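Side-chain contacts in 1-deoxy-D-xylulose 5-phosphate reductoisomerase (Moraxella catarrhalis, PDB 4ZQG), which catalyses the reductive isomerisation of 1-deoxy-D-xylulose 5-phosphate to 2-C-methyl-D-erythritol 4-phosphate with a nicotinamide cofactor, an early step of the MEP pathway: residues Ser112-Ala117 against Ile124-Lys129; Glu130-Ala135 against Leu236-His241; Leu245-Ile250 against Tyr327-Gly332. All coordinates share one frame; numbering follows the deposited sequence.

In the fold
Contacts 1 and 2 are buried and lie near the middle of the chain, whereas contact 3 is partly buried and lies farther out. Contact 1 joins a helix to the next strand of the nucleotide-binding sheet. Contact 2 takes up the helix that follows that strand and packs it on helix 230-243. The two meet through Thr114 and Ser131 and Leu126 and Leu132, and both touch NAD. Contact 3 starts just beyond helix 230-243, and Ile250 packs back on that helix. Its centre is about 10 Å from that of contact 2. Contacts 1 and 2 rest mainly on apolar packing, with polar groups at their margins. Contact 3 centres on Glu247 and its long salt bridge to Arg330.

Contact 1: Ser112-Ala117 against Ile124-Lys129; sequences SSTLAA and ILLANK. With NAD (nicotinamide-adenine-dinucleotide), chain C.
Ala117 and Ile124 are the nearest backbone points between helix segment 112-117 and segment 124-129, with their CA atoms 7.1 Å apart. The helix and strand 124-126 run roughly antiparallel, at 147°, and their axes come within 10.1 Å. The closest apolar pair is near the connecting turn. Ile124 CD1 reaches the helix and meets Ala117 CB at 3.7 Å. It also lies near the carbonyl oxygen of Thr114. Thr114 uses its two branches differently: CG2 meets the strand, OG1 the loop after it. CG2 stands anti to the backbone N (chi1 of -55° for OG1) and touches Leu126 CD1 at 4.1 Å, the two side chains crossing at about a right angle. OG1 lies beside the backbone N, where it bonds to Gly110 O one helical turn back. Thr114 OG1 is 3.6 Å from Asn128 OD1, and Ser131 OG links the two by hydrogen bonding to both. Asn128 ND2 is held by Gly107 O. These bonds fix the amide where the chain passes the cofactor. Asn128 CA is 3.2 Å from NAD O3D, and Ala127 CB lies against the same ribose. Lys129 continues to the active site, where its NZ pairs with Asp154 and also bonds Asn231 and Glu235. Helix 111-120 and strands 100-103 and 123-126 form a beta-alpha-beta unit of the seven-stranded parallel sheet. Strand 123-126 lies between strands 100-103 and 149-152, while helix 85-93 packs against Ala116 and Ala117.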
loop_
_atom_site.group_PDB
_atom_site.type_symbol
_atom_site.label_atom_id
_atom_site.label_comp_id
_atom_site.label_asym_id
_atom_site.label_seq_id
_atom_site.Cartn_x
_atom_site.Cartn_y
_atom_site.Cartn_z
ATOM N N SER A 112 4.835 -10.059 -31.326
ATOM C CA SER A 112 4.091 -11.161 -31.917
ATOM C C SER A 112 3.932 -12.335 -30.975
ATOM O O SER A 112 2.901 -12.947 -30.938
ATOM C CB SER A 112 4.808 -11.580 -33.161
ATOM O OG SER A 112 5.636 -10.482 -33.530
ATOM N N SER A 113 4.952 -12.650 -30.199
ATOM C CA SER A 113 4.836 -13.739 -29.251
ATOM C C SER A 113 3.976 -13.355 -28.050
ATOM O O SER A 113 3.269 -14.208 -27.489
ATOM C CB SER A 113 6.210 -14.196 -28.787
ATOM O OG SER A 113 7.017 -13.079 -28.487
ATOM N N THR A 114 4.015 -12.082 -27.655
ATOM C CA THR A 114 3.076 -11.621 -26.642
ATOM C C THR A 114 1.639 -11.840 -27.117
ATOM O O THR A 114 0.849 -12.359 -26.376
ATOM C CB THR A 114 3.308 -10.167 -26.259
ATOM O OG1 THR A 114 4.662 -10.002 -25.844
ATOM C CG2 THR A 114 2.353 -9.728 -25.106
ATOM N N LEU A 115 1.336 -11.502 -28.362
ATOM C CA LEU A 115 0.024 -11.745 -28.902
ATOM C C LEU A 115 -0.329 -13.204 -28.994
ATOM O O LEU A 115 -1.442 -13.600 -28.635
ATOM C CB LEU A 115 -0.120 -11.166 -30.290
ATOM C CG LEU A 115 -0.257 -9.665 -30.375
ATOM C CD1 LEU A 115 -0.124 -9.248 -31.825
ATOM C CD2 LEU A 115 -1.589 -9.205 -29.849
ATOM N N ALA A 116 0.576 -13.996 -29.543
ATOM C CA ALA A 116 0.378 -15.447 -29.607
ATOM C C ALA A 116 -0.008 -15.999 -28.236
ATOM O O ALA A 116 -0.914 -16.811 -28.112
ATOM C CB ALA A 116 1.648 -16.142 -30.112
ATOM N N ALA A 117 0.701 -15.555 -27.208
ATOM C CA ALA A 117 0.376 -15.950 -25.840
ATOM C C ALA A 117 -1.051 -15.448 -25.424
ATOM O O ALA A 117 -1.841 -16.197 -24.858
ATOM C CB ALA A 117 1.446 -15.443 -24.885
ATOM N N ILE A 124 0.218 -14.616 -18.596
ATOM C CA ILE A 124 1.340 -13.882 -19.149
ATOM C C ILE A 124 1.901 -12.934 -18.096
ATOM O O ILE A 124 1.175 -12.107 -17.581
ATOM C CB ILE A 124 0.883 -13.012 -20.336
ATOM C CG1 ILE A 124 0.098 -13.829 -21.359
ATOM C CG2 ILE A 124 2.048 -12.276 -20.963
ATOM C CD1 ILE A 124 -0.253 -13.055 -22.599
ATOM N N LEU A 125 3.201 -13.011 -17.852
ATOM C CA LEU A 125 3.888 -12.139 -16.953
ATOM C C LEU A 125 4.669 -11.138 -17.783
ATOM O O LEU A 125 5.684 -11.471 -18.388
ATOM C CB LEU A 125 4.862 -12.940 -16.083
ATOM C CG LEU A 125 4.330 -13.672 -14.856
ATOM C CD1 LEU A 125 3.029 -14.387 -15.124
ATOM C CD2 LEU A 125 5.333 -14.672 -14.347
ATOM N N LEU A 126 4.231 -9.884 -17.766
ATOM C CA LEU A 126 4.676 -8.932 -18.752
ATOM C C LEU A 126 5.766 -8.046 -18.251
ATOM O O LEU A 126 5.589 -7.276 -17.360
ATOM C CB LEU A 126 3.494 -8.102 -19.213
ATOM C CG LEU A 126 3.756 -7.322 -20.483
ATOM C CD1 LEU A 126 3.935 -8.251 -21.647
ATOM C CD2 LEU A 126 2.588 -6.411 -20.732
ATOM N N ALA A 127 6.929 -8.160 -18.849
ATOM C CA ALA A 127 8.008 -7.242 -18.551
ATOM C C ALA A 127 8.035 -6.304 -19.708
ATOM O O ALA A 127 8.052 -5.090 -19.577
ATOM C CB ALA A 127 9.331 -7.986 -18.439
ATOM N N ASN A 128 8.057 -6.926 -20.858
ATOM C CA ASN A 128 8.089 -6.288 -22.158
ATOM C C ASN A 128 6.966 -5.259 -22.372
ATOM O O ASN A 128 5.864 -5.588 -22.862
ATOM C CB ASN A 128 7.991 -7.415 -23.175
ATOM C CG ASN A 128 7.895 -6.927 -24.554
ATOM O OD1 ASN A 128 7.114 -7.457 -25.336
ATOM N ND2 ASN A 128 8.685 -5.913 -24.885
ATOM N N LYS A 129 7.284 -4.021 -22.035
ATOM C CA LYS A 129 6.289 -2.906 -22.032
ATOM C C LYS A 129 6.049 -2.340 -23.438
ATOM O O LYS A 129 4.946 -1.875 -23.731
ATOM C CB LYS A 129 6.730 -1.767 -21.092
ATOM C CG LYS A 129 8.041 -1.107 -21.541
ATOM C CD LYS A 129 8.558 -0.124 -20.517
ATOM C CE LYS A 129 8.815 -0.786 -19.190
ATOM N NZ LYS A 129 9.727 0.071 -18.377
HETATM P PA NAD C . 17.809 -7.247 -21.967
HETATM O O1A NAD C . 18.313 -6.353 -23.047
HETATM O O2A NAD C . 18.627 -7.507 -20.720
HETATM O O5B NAD C . 17.288 -8.663 -22.551
HETATM C C5B NAD C . 16.380 -8.789 -23.632
HETATM C C4B NAD C . 16.068 -10.266 -23.923
HETATM O O4B NAD C . 15.310 -10.307 -25.146
HETATM C C3B NAD C . 17.317 -11.136 -24.123
HETATM O O3B NAD C . 17.143 -12.456 -23.600
HETATM C C2B NAD C . 17.462 -11.187 -25.636
HETATM O O2B NAD C . 17.947 -12.440 -26.116
HETATM C C1B NAD C . 16.055 -10.955 -26.175
HETATM N N9A NAD C . 16.078 -10.159 -27.439
HETATM C C8A NAD C . 16.739 -9.003 -27.630
HETATM N N7A NAD C . 16.567 -8.541 -28.892
HETATM C C5A NAD C . 15.787 -9.408 -29.537
HETATM C C6A NAD C . 15.255 -9.476 -30.916
HETATM N N6A NAD C . 15.541 -8.487 -31.823
HETATM N N1A NAD C . 14.492 -10.554 -31.191
HETATM C C2A NAD C . 14.242 -11.538 -30.277
HETATM N N3A NAD C . 14.702 -11.545 -29.005
HETATM C C4A NAD C . 15.470 -10.498 -28.590
HETATM O O3 NAD C . 16.374 -6.631 -21.548
HETATM P PN NAD C . 15.753 -6.371 -20.083
HETATM O O1N NAD C . 16.483 -5.155 -19.554
HETATM O O2N NAD C . 15.652 -7.701 -19.376
HETATM O O5D NAD C . 14.290 -5.924 -20.575
HETATM C C5D NAD C . 13.287 -6.881 -20.923
HETATM C C4D NAD C . 11.915 -6.207 -20.982
HETATM O O4D NAD C . 11.366 -6.002 -19.677
HETATM C C3D NAD C . 12.018 -4.838 -21.631
HETATM O O3D NAD C . 10.825 -4.640 -22.383
HETATM C C2D NAD C . 12.138 -3.879 -20.468
HETATM O O2D NAD C . 11.708 -2.559 -20.833
HETATM C C1D NAD C . 11.285 -4.586 -19.409
HETATM N N1N NAD C . 11.725 -4.282 -18.038
HETATM C C2N NAD C . 12.969 -4.615 -17.611
HETATM C C3N NAD C . 13.398 -4.292 -16.307
HETATM C C7N NAD C . 14.762 -4.667 -15.784
HETATM O O7N NAD C . 14.981 -4.630 -14.587
HETATM N N7N NAD C . 15.720 -5.055 -16.624
HETATM C C4N NAD C . 12.519 -3.629 -15.465
HETATM C C5N NAD C . 11.264 -3.325 -15.929
HETATM C C6N NAD C . 10.872 -3.649 -17.217
#

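Contact 2: Glu130-Ala135 against Leu236-His241; sequences ESLVMA and LIEACH. With NAD (nicotinamide-adenine-dinucleotide), chain C.
Leu132 packs against Glu238 and His241 where helix segments 130-135 and 236-241 cross. Its CB points toward the other helix. CG then meets His241 CB at 4.0 Å, as the two side chains pass in opposite directions. The CD2 branch touches Glu238 CG at 4.0 Å, and these side chains cross at about a right angle. The leucine makes both contacts from a chi1 of -110°, off a staggered position. The backbone of the same residue also takes part. Leu132 O lies 3.3 Å from His241 CD2 and approaches the ring obliquely. His241 NE2 is hydrogen-bonded to a water, 3.1 Å away, and that water donates to Val133 O. The imidazole is thus tied to helix 130-146 through the water. Beside it, Ile237 CG2 presses on Val133 CA at 3.8 Å. Ile237 CG2 stands anti to its backbone N, and this sends the methyl to the helix backbone. Glu130, at the start of helix 130-146, reaches the cofactor, where its OE1 accepts a hydrogen bond of 2.6 Å from NAD O3D. The axes approach to 8.3 Å and cross at 72°, a steep angle that limits the contact to a few residues near Leu132 and Glu238. Helix 130-146 follows strand 123-126 of the Rossmann-like cofactor domain. Helix 230-243 carries Glu235, a magnesium ligand. The crossing therefore packs a helix of the Rossmann-like NAD-binding domain on the helix that supplies this ligand to the metal site.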
loop_
_atom_site.group_PDB
_atom_site.type_symbol
_atom_site.label_atom_id
_atom_site.label_comp_id
_atom_site.label_asym_id
_atom_site.label_seq_id
_atom_site.Cartn_x
_atom_site.Cartn_y
_atom_site.Cartn_z
ATOM N N GLU A 130 7.066 -2.398 -24.293
ATOM C CA GLU A 130 6.898 -2.022 -25.676
ATOM C C GLU A 130 5.740 -2.791 -26.352
ATOM O O GLU A 130 5.091 -2.280 -27.251
ATOM C CB GLU A 130 8.221 -2.152 -26.433
ATOM C CG GLU A 130 9.368 -1.306 -25.835
ATOM C CD GLU A 130 10.209 -2.023 -24.743
ATOM O OE1 GLU A 130 9.742 -3.038 -24.162
ATOM O OE2 GLU A 130 11.349 -1.574 -24.430
ATOM N N SER A 131 5.421 -3.986 -25.885
ATOM C CA SER A 131 4.236 -4.676 -26.401
ATOM C C SER A 131 2.899 -3.939 -26.218
ATOM O O SER A 131 2.047 -3.933 -27.085
ATOM C CB SER A 131 4.122 -6.035 -25.747
ATOM O OG SER A 131 4.844 -6.965 -26.526
ATOM N N LEU A 132 2.715 -3.361 -25.050
ATOM C CA LEU A 132 1.513 -2.634 -24.735
ATOM C C LEU A 132 1.531 -1.201 -25.309
ATOM O O LEU A 132 0.496 -0.732 -25.779
ATOM C CB LEU A 132 1.292 -2.649 -23.213
ATOM C CG LEU A 132 0.110 -3.478 -22.690
ATOM C CD1 LEU A 132 -0.243 -4.744 -23.440
ATOM C CD2 LEU A 132 0.395 -3.839 -21.264
ATOM N N VAL A 133 2.679 -0.530 -25.313
ATOM C CA VAL A 133 2.798 0.786 -25.923
ATOM C C VAL A 133 2.452 0.735 -27.400
ATOM O O VAL A 133 1.957 1.696 -27.967
ATOM C CB VAL A 133 4.227 1.326 -25.824
ATOM C CG1 VAL A 133 4.418 2.580 -26.638
ATOM C CG2 VAL A 133 4.622 1.599 -24.394
ATOM N N MET A 134 2.738 -0.390 -28.051
ATOM C CA MET A 134 2.498 -0.525 -29.496
ATOM C C MET A 134 1.231 -1.236 -29.901
ATOM O O MET A 134 0.726 -0.983 -30.979
ATOM C CB MET A 134 3.680 -1.226 -30.139
ATOM C CG MET A 134 4.899 -0.368 -29.985
ATOM S SD MET A 134 6.020 -0.617 -31.328
ATOM C CE MET A 134 6.202 -2.375 -31.137
ATOM N N ALA A 135 0.711 -2.112 -29.066
ATOM C CA ALA A 135 -0.418 -2.909 -29.462
ATOM C C ALA A 135 -1.342 -3.155 -28.296
ATOM O O ALA A 135 -1.982 -4.206 -28.203
ATOM C CB ALA A 135 0.073 -4.218 -30.043
ATOM N N LEU A 236 3.696 5.123 -18.629
ATOM C CA LEU A 236 2.433 5.847 -18.648
ATOM C C LEU A 236 1.458 5.207 -19.648
ATOM O O LEU A 236 0.288 4.928 -19.294
ATOM C CB LEU A 236 2.682 7.349 -18.891
ATOM C CG LEU A 236 1.516 8.207 -19.282
ATOM C CD1 LEU A 236 0.490 8.118 -18.171
ATOM C CD2 LEU A 236 1.950 9.649 -19.449
ATOM N N ILE A 237 1.920 4.924 -20.864
ATOM C CA ILE A 237 1.045 4.307 -21.826
ATOM C C ILE A 237 0.713 2.875 -21.452
ATOM O O ILE A 237 -0.440 2.457 -21.582
ATOM C CB ILE A 237 1.640 4.396 -23.218
ATOM C CG1 ILE A 237 1.715 5.857 -23.638
ATOM C CG2 ILE A 237 0.819 3.593 -24.212
ATOM C CD1 ILE A 237 2.913 6.158 -24.517
ATOM N N GLU A 238 1.705 2.120 -20.962
ATOM C CA GLU A 238 1.486 0.757 -20.421
ATOM C C GLU A 238 0.381 0.757 -19.379
ATOM O O GLU A 238 -0.525 -0.081 -19.438
ATOM C CB GLU A 238 2.792 0.160 -19.816
ATOM C CG GLU A 238 2.707 -1.303 -19.286
ATOM C CD GLU A 238 4.046 -1.893 -18.738
ATOM O OE1 GLU A 238 4.305 -3.118 -18.933
ATOM O OE2 GLU A 238 4.841 -1.155 -18.087
ATOM N N ALA A 239 0.449 1.697 -18.440
ATOM C CA ALA A 239 -0.555 1.798 -17.386
ATOM C C ALA A 239 -1.981 2.038 -17.906
ATOM O O ALA A 239 -2.945 1.401 -17.440
ATOM C CB ALA A 239 -0.170 2.892 -16.422
ATOM N N CYS A 240 -2.112 2.931 -18.881
ATOM C CA CYS A 240 -3.398 3.144 -19.515
ATOM C C CYS A 240 -4.013 1.847 -20.003
ATOM O O CYS A 240 -5.156 1.575 -19.693
ATOM C CB CYS A 240 -3.307 4.156 -20.663
ATOM S SG CYS A 240 -2.811 5.858 -20.244
ATOM N N HIS A 241 -3.279 1.028 -20.749
ATOM C CA HIS A 241 -3.842 -0.242 -21.206
ATOM C C HIS A 241 -4.043 -1.221 -20.094
ATOM O O HIS A 241 -5.034 -1.936 -20.076
ATOM C CB HIS A 241 -2.973 -0.907 -22.267
ATOM C CG HIS A 241 -2.826 -0.096 -23.497
ATOM N ND1 HIS A 241 -3.836 0.017 -24.430
ATOM C CD2 HIS A 241 -1.813 0.692 -23.924
ATOM C CE1 HIS A 241 -3.448 0.851 -25.378
ATOM N NE2 HIS A 241 -2.220 1.267 -25.098
HETATM P PA NAD C . 17.809 -7.247 -21.967
HETATM O O1A NAD C . 18.313 -6.353 -23.047
HETATM O O2A NAD C . 18.627 -7.507 -20.720
HETATM O O5B NAD C . 17.288 -8.663 -22.551
HETATM C C5B NAD C . 16.380 -8.789 -23.632
HETATM C C4B NAD C . 16.068 -10.266 -23.923
HETATM O O4B NAD C . 15.310 -10.307 -25.146
HETATM C C3B NAD C . 17.317 -11.136 -24.123
HETATM O O3B NAD C . 17.143 -12.456 -23.600
HETATM C C2B NAD C . 17.462 -11.187 -25.636
HETATM O O2B NAD C . 17.947 -12.440 -26.116
HETATM C C1B NAD C . 16.055 -10.955 -26.175
HETATM N N9A NAD C . 16.078 -10.159 -27.439
HETATM C C8A NAD C . 16.739 -9.003 -27.630
HETATM N N7A NAD C . 16.567 -8.541 -28.892
HETATM C C5A NAD C . 15.787 -9.408 -29.537
HETATM C C6A NAD C . 15.255 -9.476 -30.916
HETATM N N6A NAD C . 15.541 -8.487 -31.823
HETATM N N1A NAD C . 14.492 -10.554 -31.191
HETATM C C2A NAD C . 14.242 -11.538 -30.277
HETATM N N3A NAD C . 14.702 -11.545 -29.005
HETATM C C4A NAD C . 15.470 -10.498 -28.590
HETATM O O3 NAD C . 16.374 -6.631 -21.548
HETATM P PN NAD C . 15.753 -6.371 -20.083
HETATM O O1N NAD C . 16.483 -5.155 -19.554
HETATM O O2N NAD C . 15.652 -7.701 -19.376
HETATM O O5D NAD C . 14.290 -5.924 -20.575
HETATM C C5D NAD C . 13.287 -6.881 -20.923
HETATM C C4D NAD C . 11.915 -6.207 -20.982
HETATM O O4D NAD C . 11.366 -6.002 -19.677
HETATM C C3D NAD C . 12.018 -4.838 -21.631
HETATM O O3D NAD C . 10.825 -4.640 -22.383
HETATM C C2D NAD C . 12.138 -3.879 -20.468
HETATM O O2D NAD C . 11.708 -2.559 -20.833
HETATM C C1D NAD C . 11.285 -4.586 -19.409
HETATM N N1N NAD C . 11.725 -4.282 -18.038
HETATM C C2N NAD C . 12.969 -4.615 -17.611
HETATM C C3N NAD C . 13.398 -4.292 -16.307
HETATM C C7N NAD C . 14.762 -4.667 -15.784
HETATM O O7N NAD C . 14.981 -4.630 -14.587
HETATM N N7N NAD C . 15.720 -5.055 -16.624
HETATM C C4N NAD C . 12.519 -3.629 -15.465
HETATM C C5N NAD C . 11.264 -3.325 -15.929
HETATM C C6N NAD C . 10.872 -3.649 -17.217
HETATM O O HOH W 1 -0.502 2.101 -27.570
#

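Contact 3: Leu245-Ile250 against Tyr327-Gly332; sequences LKEHQI and YAARLG
Glu247, which packs on Ala329 and Arg330, shares Arg326 NH2 with Ile250 O. Glu247 OE1 makes a salt bridge to that nitrogen, and Ile250 O a hydrogen bond. Arg326 is the stronger partner of the carboxylate. OE2 faces Arg330 instead. Arg330 is exposed and was modelled in two conformers, so its pose is less certain, and the distances here hold for one of them. In this conformer OE2 is 3.7 Å from Arg330 NE, a long salt bridge in which no N-H points at the oxygen. The carboxylate and guanidinium planes are almost parallel, 9° apart, yet OE2 stands well out of the guanidinium plane. The link is one of charge and packing. OE2 also lies 3.3 Å from Arg330 CG, so it meets the aliphatic stem as well as the charged end. Glu247 CG is 3.7 Å from Arg330 CG. The two side chains cross obliquely. Glu247 is folded rather than extended. Its CG sits between the backbone N and the carbonyl carbon (chi1 56°), and the bend at chi2 lays the carboxylate across the CG-CD stem of Arg330. Nearer the backbone, Glu247 CB touches Ala329 CB at 4.1 Å. Ala329 also packs on Ile237, so helix 320-331 meets helix 230-243 beside this contact. Glu247 starts a short 3-10 turn, closed by a bond of 3.0 Å from Ile250 N to Glu247 O. Arg326 thus holds both the side chain and the end of the turn. The chemistry suggests that Arg326 probably balances most of the Glu247 charge. Arg330 probably adds a weaker attraction at the surface, and the contact of Glu247 CB with the Ala329 methyl is the apolar part.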
loop_
_atom_site.group_PDB
_atom_site.type_symbol
_atom_site.label_atom_id
_atom_site.label_comp_id
_atom_site.label_asym_id
_atom_site.label_seq_id
_atom_site.Cartn_x
_atom_site.Cartn_y
_atom_site.Cartn_z
ATOM N N LEU A 245 -7.430 2.970 -18.177
ATOM C CA LEU A 245 -7.615 4.380 -17.905
ATOM C C LEU A 245 -7.034 5.236 -19.024
ATOM O O LEU A 245 -6.356 4.715 -19.922
ATOM C CB LEU A 245 -6.867 4.719 -16.630
ATOM C CG LEU A 245 -7.289 3.987 -15.362
ATOM C CD1 LEU A 245 -6.357 4.377 -14.240
ATOM C CD2 LEU A 245 -8.723 4.326 -14.955
ATOM N N LYS A 246 -7.241 6.550 -18.947
ATOM C CA LYS A 246 -6.630 7.522 -19.861
ATOM C C LYS A 246 -5.559 8.286 -19.131
ATOM O O LYS A 246 -5.493 8.237 -17.935
ATOM C CB LYS A 246 -7.657 8.502 -20.409
ATOM C CG LYS A 246 -8.885 7.851 -21.000
ATOM C CD LYS A 246 -8.581 7.252 -22.337
ATOM C CE LYS A 246 -9.823 6.634 -22.926
ATOM N NZ LYS A 246 -9.439 6.169 -24.280
ATOM N N GLU A 247 -4.691 8.970 -19.850
ATOM C CA GLU A 247 -3.497 9.536 -19.233
ATOM C C GLU A 247 -3.772 10.581 -18.159
ATOM O O GLU A 247 -2.963 10.747 -17.272
ATOM C CB GLU A 247 -2.513 10.106 -20.272
ATOM C CG GLU A 247 -3.066 11.155 -21.232
ATOM C CD GLU A 247 -3.464 12.470 -20.555
ATOM O OE1 GLU A 247 -2.720 12.897 -19.654
ATOM O OE2 GLU A 247 -4.496 13.089 -20.940
ATOM N N HIS A 248 -4.876 11.305 -18.252
ATOM C CA HIS A 248 -5.178 12.349 -17.248
ATOM C C HIS A 248 -5.282 11.723 -15.856
ATOM O O HIS A 248 -4.821 12.304 -14.889
ATOM C CB HIS A 248 -6.432 13.178 -17.608
ATOM C CG HIS A 248 -7.682 12.383 -17.654
ATOM N ND1 HIS A 248 -8.521 12.260 -16.575
ATOM C CD2 HIS A 248 -8.211 11.612 -18.626
ATOM C CE1 HIS A 248 -9.523 11.457 -16.877
ATOM N NE2 HIS A 248 -9.356 11.048 -18.119
ATOM N N GLN A 249 -5.816 10.510 -15.785
ATOM C CA GLN A 249 -5.850 9.732 -14.553
ATOM C C GLN A 249 -4.523 9.143 -14.016
ATOM O O GLN A 249 -4.527 8.496 -12.956
ATOM C CB GLN A 249 -6.872 8.619 -14.720
ATOM C CG GLN A 249 -8.282 9.125 -14.500
ATOM C CD GLN A 249 -9.314 8.123 -14.951
ATOM O OE1 GLN A 249 -9.301 7.688 -16.143
ATOM N NE2 GLN A 249 -10.224 7.737 -14.029
ATOM N N ILE A 250 -3.405 9.329 -14.715
ATOM C CA ILE A 250 -2.143 8.780 -14.258
ATOM C C ILE A 250 -1.117 9.867 -14.209
ATOM O O ILE A 250 -0.786 10.421 -15.216
ATOM C CB ILE A 250 -1.649 7.704 -15.224
ATOM C CG1 ILE A 250 -2.657 6.561 -15.304
ATOM C CG2 ILE A 250 -0.307 7.161 -14.775
ATOM C CD1 ILE A 250 -2.356 5.612 -16.422
ATOM N N TYR A 327 1.474 13.456 -24.597
ATOM C CA TYR A 327 0.936 13.901 -25.864
ATOM C C TYR A 327 0.583 12.716 -26.726
ATOM O O TYR A 327 -0.506 12.643 -27.275
ATOM C CB TYR A 327 1.934 14.818 -26.543
ATOM C CG TYR A 327 1.580 15.207 -27.967
ATOM C CD1 TYR A 327 0.302 15.678 -28.300
ATOM C CD2 TYR A 327 2.544 15.127 -28.992
ATOM C CE1 TYR A 327 -0.003 16.043 -29.612
ATOM C CE2 TYR A 327 2.248 15.496 -30.290
ATOM C CZ TYR A 327 0.979 15.949 -30.601
ATOM O OH TYR A 327 0.708 16.310 -31.908
ATOM N N ALA A 328 1.477 11.742 -26.809
ATOM C CA ALA A 328 1.231 10.578 -27.653
ATOM C C ALA A 328 0.124 9.721 -27.075
ATOM O O ALA A 328 -0.736 9.246 -27.798
ATOM C CB ALA A 328 2.509 9.774 -27.847
ATOM N N ALA A 329 0.118 9.534 -25.761
ATOM C CA ALA A 329 -0.946 8.751 -25.145
ATOM C C ALA A 329 -2.321 9.298 -25.489
ATOM O O ALA A 329 -3.231 8.533 -25.743
ATOM C CB ALA A 329 -0.767 8.707 -23.649
ATOM N N ARG A 330 -2.455 10.622 -25.500
ATOM C CA ARG A 330 -3.699 11.269 -25.898
ATOM C C ARG A 330 -4.017 11.055 -27.375
ATOM O O ARG A 330 -5.190 10.915 -27.740
ATOM C CB ARG A 330 -3.643 12.774 -25.608
ATOM C CG ARG A 330 -3.965 13.133 -24.175
ATOM C CD ARG A 330 -3.139 14.311 -23.665
ATOM N NE ARG A 330 -3.882 15.569 -23.656
ATOM C CZ ARG A 330 -3.599 16.590 -22.856
ATOM N NH1 ARG A 330 -2.593 16.497 -22.005
ATOM N NH2 ARG A 330 -4.311 17.707 -22.918
ATOM N N LEU A 331 -2.986 11.045 -28.224
ATOM C CA LEU A 331 -3.196 10.851 -29.666
ATOM C C LEU A 331 -3.658 9.450 -30.004
ATOM O O LEU A 331 -4.340 9.276 -30.962
ATOM C CB LEU A 331 -1.971 11.226 -30.489
ATOM C CG LEU A 331 -1.602 12.713 -30.664
ATOM C CD1 LEU A 331 -1.305 13.015 -32.104
ATOM C CD2 LEU A 331 -2.661 13.708 -30.252
ATOM N N GLY A 332 -3.342 8.459 -29.192
ATOM C CA GLY A 332 -3.788 7.089 -29.460
ATOM C C GLY A 332 -2.649 6.243 -29.970
ATOM O O GLY A 332 -1.474 6.671 -29.955
#